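Local coordinates for Udp-n-acetylglucosamine pyrophosphorylase (Trypanosoma brucei, PDB 4BQH), which probably catalyses the formation of UDP-N-acetylglucosamine and diphosphate from UTP and N-acetylglucosamine 1-phosphate in nucleotide-sugar biosynthesis, at residues Leu101-Tyr106 with Pro291-Tyr296; Lys154-Arg158 with Leu284-Ala289. All blocks are in the same frame, centred on the assembly; numbering follows the deposited sequence.

The two contacts illustrate how one passage of chain can be fixed to two helices in succession. Loop 284-289 follows strand 275-280 and packs on helix 147-166 in contact 2; after Asp290 the chain turns into helix 291-300, which crosses helix 95-110 in contact 1. Along the sequence the order is 101-106, 154-158, 284-289, 291-296, so contact 2 is enclosed by contact 1. Their centres lie about 14 Å apart, and they touch: Tyr106 OH is probably hydrogen-bonded to Arg158 NH1 at 2.8 Å, and Pro291 CD lies 3.4 Å from the same Arg158 NH1. Together they tie three helices into one buried cluster within the GT-A-type uridylyltransferase fold.

Contact 1 of 2, residues Leu101-Tyr106 with Pro291-Tyr296; sequences LEAVGY and PVFIGY
Contact 1 is a close, perpendicular helix-helix crossing through glycines, between helix 95-110 and the first turns of helix 291-300, in a buried part of the uridylyltransferase fold. The local axes of 101-106 and 291-296 approach to 6.6 Å at a crossing angle of 90°, burying 435 Å². All residues are alpha-helical; Gly105 CA faces Pro291 CA at 3.9 Å, Glu102 CA faces Val292 CA at 4.4 Å, and Gly105 CA lies 4.1 Å from Gly295 CA.

Reciprocally, Gly105 CA directs a CA-H...O contact to Pro291 O (3.2 Å), and Gly295 CA one to Leu101 O (3.4 Å). Both carbonyls also accept the helical N-H four residues on (Gly105 N to Leu101 O, 3.0 Å; Gly295 N to Pro291 O, 2.8 Å). A CB on Gly105 would clash with Pro291 O, and one on Gly295 with Leu101 O, each at 1.9 Å.

Tyr106 (chi1 m) lays its ring face over Pro291, whose CB stands 3.9 Å from the ring centroid in a CH-pi contact. Leu101 (mt) points toward 291-296, its CD2 3.7 Å from Tyr296 N. With no conventional hydrogen bond between the segments, the contact rests on CA-H...O contacts and close apolar packing, made possible by side-chain-free Gly105 and Gly295.

Contact 2 of 2, residues Lys154-Arg158 with Leu284-Ala289; sequences KIRRR and LLANVA
The backbone of 154-158 is one turn of helix 147-166, with Arg158 N hydrogen-bonded to Lys154 O at 3.0 Å, whereas 284-289 is irregular loop. Leu284 has helical angles (-63/-29), Leu285 lies in the bridge region (-95/16), Ala286 (-60/128) and Val288 (-78/130) are extended, Asn287 (-89/86) between them is the centre of an inverse gamma turn, and Ala289 takes a left-handed conformation (53/51) just ahead of helix 291-300. The closest CA pair is Lys154-Val288, 6.1 Å. The loop follows strand 275-280 in the sheet of this GT-A-type fold, so the contact joins a helix to a connection leaving that sheet.

Two basic side chains, one helical turn apart, reach the loop and illustrate how a loop without regular pairing can be held: through backbone carbonyls by Lys154, and through the Asn287 side chain and a water by Arg158. Lys154, nearly fully extended (mttt), hydrogen-bonds from NZ to Ala286 O (2.8 Å) and weakly to Leu284 O (3.2 Å); water 1 also bridges NZ (2.9 Å) and Leu284 O (2.8 Å). Val288 points at the helix, its CG1 3.6 Å from Ile155 CG1 and its CG2 3.8 Å from Lys154 CD.

Arg158 chi1 (m) puts its CG 3.5 Å from Val288 O, and chi2 (m) turns its CD to 3.6 Å from Ala289 O. Arg158 NH2 donates a hydrogen bond to Asn287 OD1 at 2.8 Å, while NH1 is hydrogen-bonded to Tyr106 OH and Asn287 ND2 to Glu433. Water 2 accepts from Arg158 NE at 3.0 Å and donates to Val288 O at 2.7 Å.

Contact 1 of 2, residues Leu101-Tyr106 with Pro291-Tyr296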
loop_
_atom_site.group_PDB
_atom_site.type_symbol
_atom_site.label_atom_id
_atom_site.label_comp_id
_atom_site.label_asym_id
_atom_site.label_seq_id
_atom_site.Cartn_x
_atom_site.Cartn_y
_atom_site.Cartn_z
ATOM N N LEU A 101 -15.686 -10.116 13.483
ATOM C CA LEU A 101 -14.609 -9.140 13.269
ATOM C C LEU A 101 -15.039 -8.119 12.213
ATOM O O LEU A 101 -14.744 -6.929 12.320
ATOM C CB LEU A 101 -13.318 -9.851 12.828
ATOM C CG LEU A 101 -12.594 -10.651 13.930
ATOM C CD1 LEU A 101 -11.453 -11.449 13.310
ATOM C CD2 LEU A 101 -12.037 -9.759 15.042
ATOM N N GLU A 102 -15.706 -8.611 11.176
ATOM C CA GLU A 102 -16.192 -7.758 10.102
ATOM C C GLU A 102 -17.140 -6.663 10.632
ATOM O O GLU A 102 -17.035 -5.496 10.247
ATOM C CB GLU A 102 -16.874 -8.616 9.027
ATOM C CG GLU A 102 -17.521 -7.800 7.925
ATOM C CD GLU A 102 -18.271 -8.666 6.929
ATOM O OE1 GLU A 102 -19.385 -9.148 7.257
ATOM O OE2 GLU A 102 -17.751 -8.868 5.828
ATOM N N ALA A 103 -18.060 -7.052 11.516
ATOM C CA ALA A 103 -18.980 -6.083 12.138
ATOM C C ALA A 103 -18.228 -5.000 12.936
ATOM O O ALA A 103 -18.569 -3.795 12.861
ATOM C CB ALA A 103 -19.968 -6.800 13.034
ATOM N N VAL A 104 -17.191 -5.411 13.669
ATOM C CA VAL A 104 -16.347 -4.460 14.408
ATOM C C VAL A 104 -15.678 -3.469 13.442
ATOM O O VAL A 104 -15.624 -2.269 13.701
ATOM C CB VAL A 104 -15.273 -5.179 15.262
ATOM C CG1 VAL A 104 -14.315 -4.183 15.915
ATOM C CG2 VAL A 104 -15.944 -6.029 16.338
ATOM N N GLY A 105 -15.140 -4.004 12.353
ATOM C CA GLY A 105 -14.504 -3.161 11.339
ATOM C C GLY A 105 -15.476 -2.162 10.732
ATOM O O GLY A 105 -15.133 -0.994 10.534
ATOM N N TYR A 106 -16.688 -2.602 10.420
ATOM C CA TYR A 106 -17.677 -1.671 9.877
ATOM C C TYR A 106 -18.081 -0.552 10.846
ATOM O O TYR A 106 -18.341 0.581 10.416
ATOM C CB TYR A 106 -18.907 -2.396 9.314
ATOM C CG TYR A 106 -18.704 -2.966 7.920
ATOM C CD1 TYR A 106 -18.316 -2.146 6.850
ATOM C CD2 TYR A 106 -18.915 -4.314 7.667
ATOM C CE1 TYR A 106 -18.132 -2.667 5.573
ATOM C CE2 TYR A 106 -18.738 -4.843 6.380
ATOM C CZ TYR A 106 -18.350 -4.013 5.347
ATOM O OH TYR A 106 -18.177 -4.545 4.066
ATOM N N PRO A 291 -12.857 -4.564 6.464
ATOM C CA PRO A 291 -13.401 -4.541 7.823
ATOM C C PRO A 291 -12.937 -5.722 8.692
ATOM O O PRO A 291 -12.907 -5.591 9.915
ATOM C CB PRO A 291 -14.923 -4.591 7.590
ATOM C CG PRO A 291 -15.056 -5.390 6.305
ATOM C CD PRO A 291 -13.911 -4.857 5.464
ATOM N N VAL A 292 -12.554 -6.848 8.095
ATOM C CA VAL A 292 -12.009 -7.971 8.912
ATOM C C VAL A 292 -10.609 -7.613 9.444
ATOM O O VAL A 292 -10.293 -7.868 10.609
ATOM C CB VAL A 292 -11.981 -9.290 8.122
ATOM C CG1 VAL A 292 -11.325 -10.429 8.909
ATOM C CG2 VAL A 292 -13.404 -9.662 7.700
ATOM N N PHE A 293 -9.787 -7.024 8.584
ATOM C CA PHE A 293 -8.429 -6.559 8.932
ATOM C C PHE A 293 -8.544 -5.526 10.065
ATOM O O PHE A 293 -7.860 -5.617 11.078
ATOM C CB PHE A 293 -7.892 -5.888 7.655
ATOM C CG PHE A 293 -6.397 -5.668 7.590
ATOM C CD1 PHE A 293 -5.490 -6.372 8.371
ATOM C CD2 PHE A 293 -5.908 -4.792 6.633
ATOM C CE1 PHE A 293 -4.105 -6.170 8.211
ATOM C CE2 PHE A 293 -4.529 -4.586 6.465
ATOM C CZ PHE A 293 -3.639 -5.281 7.264
ATOM N N ILE A 294 -9.450 -4.568 9.896
ATOM C CA ILE A 294 -9.704 -3.524 10.907
ATOM C C ILE A 294 -10.243 -4.098 12.224
ATOM O O ILE A 294 -9.768 -3.728 13.306
ATOM C CB ILE A 294 -10.647 -2.447 10.340
ATOM C CG1 ILE A 294 -9.960 -1.726 9.156
ATOM C CG2 ILE A 294 -11.082 -1.446 11.426
ATOM C CD1 ILE A 294 -10.979 -0.996 8.263
ATOM N N GLY A 295 -11.224 -4.979 12.120
ATOM C CA GLY A 295 -11.821 -5.614 13.309
ATOM C C GLY A 295 -10.796 -6.438 14.077
ATOM O O GLY A 295 -10.731 -6.390 15.316
ATOM N N TYR A 296 -9.954 -7.158 13.339
ATOM C CA TYR A 296 -8.866 -7.926 13.957
ATOM C C TYR A 296 -7.912 -7.002 14.716
ATOM O O TYR A 296 -7.523 -7.296 15.858
ATOM C CB TYR A 296 -8.107 -8.692 12.864
ATOM C CG TYR A 296 -7.005 -9.611 13.338
ATOM C CD1 TYR A 296 -7.228 -10.614 14.307
ATOM C CD2 TYR A 296 -5.749 -9.533 12.747
ATOM C CE1 TYR A 296 -6.184 -11.473 14.692
ATOM C CE2 TYR A 296 -4.704 -10.371 13.128
ATOM C CZ TYR A 296 -4.921 -11.326 14.090
ATOM O OH TYR A 296 -3.844 -12.129 14.393
#

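Contact 2 of 2, residues Lys154-Arg158 with Leu284-Ala289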
loop_
_atom_site.group_PDB
_atom_site.type_symbol
_atom_site.label_atom_id
_atom_site.label_comp_id
_atom_site.label_asym_id
_atom_site.label_seq_id
_atom_site.Cartn_x
_atom_site.Cartn_y
_atom_site.Cartn_z
ATOM N N LYS A 154 -13.991 1.094 -4.313
ATOM C CA LYS A 154 -13.991 0.168 -3.186
ATOM C C LYS A 154 -14.280 0.925 -1.881
ATOM O O LYS A 154 -15.051 0.454 -1.053
ATOM C CB LYS A 154 -12.661 -0.595 -3.094
ATOM C CG LYS A 154 -12.491 -1.634 -4.212
ATOM C CD LYS A 154 -11.071 -2.216 -4.244
ATOM C CE LYS A 154 -10.967 -3.372 -5.243
ATOM N NZ LYS A 154 -9.551 -3.889 -5.307
ATOM N N ILE A 155 -13.709 2.116 -1.731
ATOM C CA ILE A 155 -13.960 2.905 -0.516
ATOM C C ILE A 155 -15.437 3.261 -0.459
ATOM O O ILE A 155 -16.082 3.097 0.586
ATOM C CB ILE A 155 -13.127 4.191 -0.500
ATOM C CG1 ILE A 155 -11.656 3.828 -0.278
ATOM C CG2 ILE A 155 -13.644 5.185 0.560
ATOM C CD1 ILE A 155 -10.705 4.995 -0.353
ATOM N N ARG A 156 -15.962 3.757 -1.573
ATOM C CA ARG A 156 -17.403 4.126 -1.612
ATOM C C ARG A 156 -18.309 2.958 -1.232
ATOM O O ARG A 156 -19.299 3.120 -0.492
ATOM C CB ARG A 156 -17.771 4.682 -2.994
ATOM C CG ARG A 156 -17.261 6.107 -3.201
ATOM C CD ARG A 156 -17.245 6.512 -4.657
ATOM N NE ARG A 156 -18.619 6.508 -5.161
ATOM C CZ ARG A 156 -18.941 6.403 -6.440
ATOM N NH1 ARG A 156 -17.994 6.340 -7.381
ATOM N NH2 ARG A 156 -20.221 6.371 -6.771
ATOM N N ARG A 157 -18.011 1.777 -1.751
ATOM C CA ARG A 157 -18.807 0.598 -1.421
ATOM C C ARG A 157 -18.717 0.197 0.064
ATOM O O ARG A 157 -19.742 -0.083 0.705
ATOM C CB ARG A 157 -18.471 -0.566 -2.361
ATOM C CG ARG A 157 -19.335 -1.787 -2.154
ATOM C CD ARG A 157 -20.808 -1.522 -2.443
ATOM N NE ARG A 157 -21.516 -2.759 -2.152
ATOM C CZ ARG A 157 -22.706 -2.850 -1.589
ATOM N NH1 ARG A 157 -23.378 -1.758 -1.236
ATOM N NH2 ARG A 157 -23.217 -4.056 -1.390
ATOM N N ARG A 158 -17.500 0.173 0.603
ATOM C CA ARG A 158 -17.301 -0.138 2.023
ATOM C C ARG A 158 -18.061 0.900 2.915
ATOM O O ARG A 158 -18.653 0.550 3.943
ATOM C CB ARG A 158 -15.806 -0.190 2.375
ATOM C CG ARG A 158 -15.054 -1.432 1.840
ATOM C CD ARG A 158 -15.463 -2.753 2.499
ATOM N NE ARG A 158 -14.604 -3.837 2.002
ATOM C CZ ARG A 158 -14.828 -5.134 2.169
ATOM N NH1 ARG A 158 -15.905 -5.553 2.803
ATOM N NH2 ARG A 158 -13.945 -6.031 1.711
ATOM N N LEU A 284 -4.088 -4.862 -7.893
ATOM C CA LEU A 284 -5.438 -4.849 -8.442
ATOM C C LEU A 284 -6.445 -5.489 -7.495
ATOM O O LEU A 284 -7.639 -5.145 -7.530
ATOM C CB LEU A 284 -5.480 -5.604 -9.776
ATOM C CG LEU A 284 -6.812 -5.549 -10.546
ATOM C CD1 LEU A 284 -7.167 -4.132 -10.995
ATOM C CD2 LEU A 284 -6.753 -6.480 -11.766
ATOM N N LEU A 285 -5.981 -6.440 -6.679
ATOM C CA LEU A 285 -6.873 -7.179 -5.795
ATOM C C LEU A 285 -6.967 -6.599 -4.367
ATOM O O LEU A 285 -7.475 -7.268 -3.467
ATOM C CB LEU A 285 -6.448 -8.638 -5.717
ATOM C CG LEU A 285 -6.853 -9.607 -6.842
ATOM C CD1 LEU A 285 -6.793 -9.045 -8.258
ATOM C CD2 LEU A 285 -5.953 -10.823 -6.681
ATOM N N ALA A 286 -6.529 -5.363 -4.191
ATOM C CA ALA A 286 -6.384 -4.789 -2.851
ATOM C C ALA A 286 -7.729 -4.763 -2.129
ATOM O O ALA A 286 -8.742 -4.319 -2.692
ATOM C CB ALA A 286 -5.811 -3.389 -2.934
ATOM N N ASN A 287 -7.741 -5.309 -0.911
ATOM C CA ASN A 287 -8.948 -5.335 -0.127
ATOM C C ASN A 287 -8.963 -4.030 0.674
ATOM O O ASN A 287 -8.499 -3.954 1.820
ATOM C CB ASN A 287 -8.979 -6.579 0.748
ATOM C CG ASN A 287 -10.322 -6.800 1.398
ATOM O OD1 ASN A 287 -11.193 -5.936 1.343
ATOM N ND2 ASN A 287 -10.495 -7.951 2.011
ATOM N N VAL A 288 -9.494 -2.996 0.028
ATOM C CA VAL A 288 -9.414 -1.610 0.509
ATOM C C VAL A 288 -10.438 -1.360 1.624
ATOM O O VAL A 288 -11.625 -1.662 1.462
ATOM C CB VAL A 288 -9.648 -0.626 -0.657
ATOM C CG1 VAL A 288 -9.644 0.812 -0.169
ATOM C CG2 VAL A 288 -8.594 -0.838 -1.728
ATOM N N ALA A 289 -9.972 -0.784 2.739
ATOM C CA ALA A 289 -10.793 -0.620 3.953
ATOM C C ALA A 289 -11.413 -1.954 4.390
ATOM O O ALA A 289 -12.617 -2.073 4.589
ATOM C CB ALA A 289 -11.847 0.478 3.767
HETATM O O HOH W 1 -9.157 -2.892 -8.039
HETATM O O HOH W 2 -12.703 -3.428 -0.218
#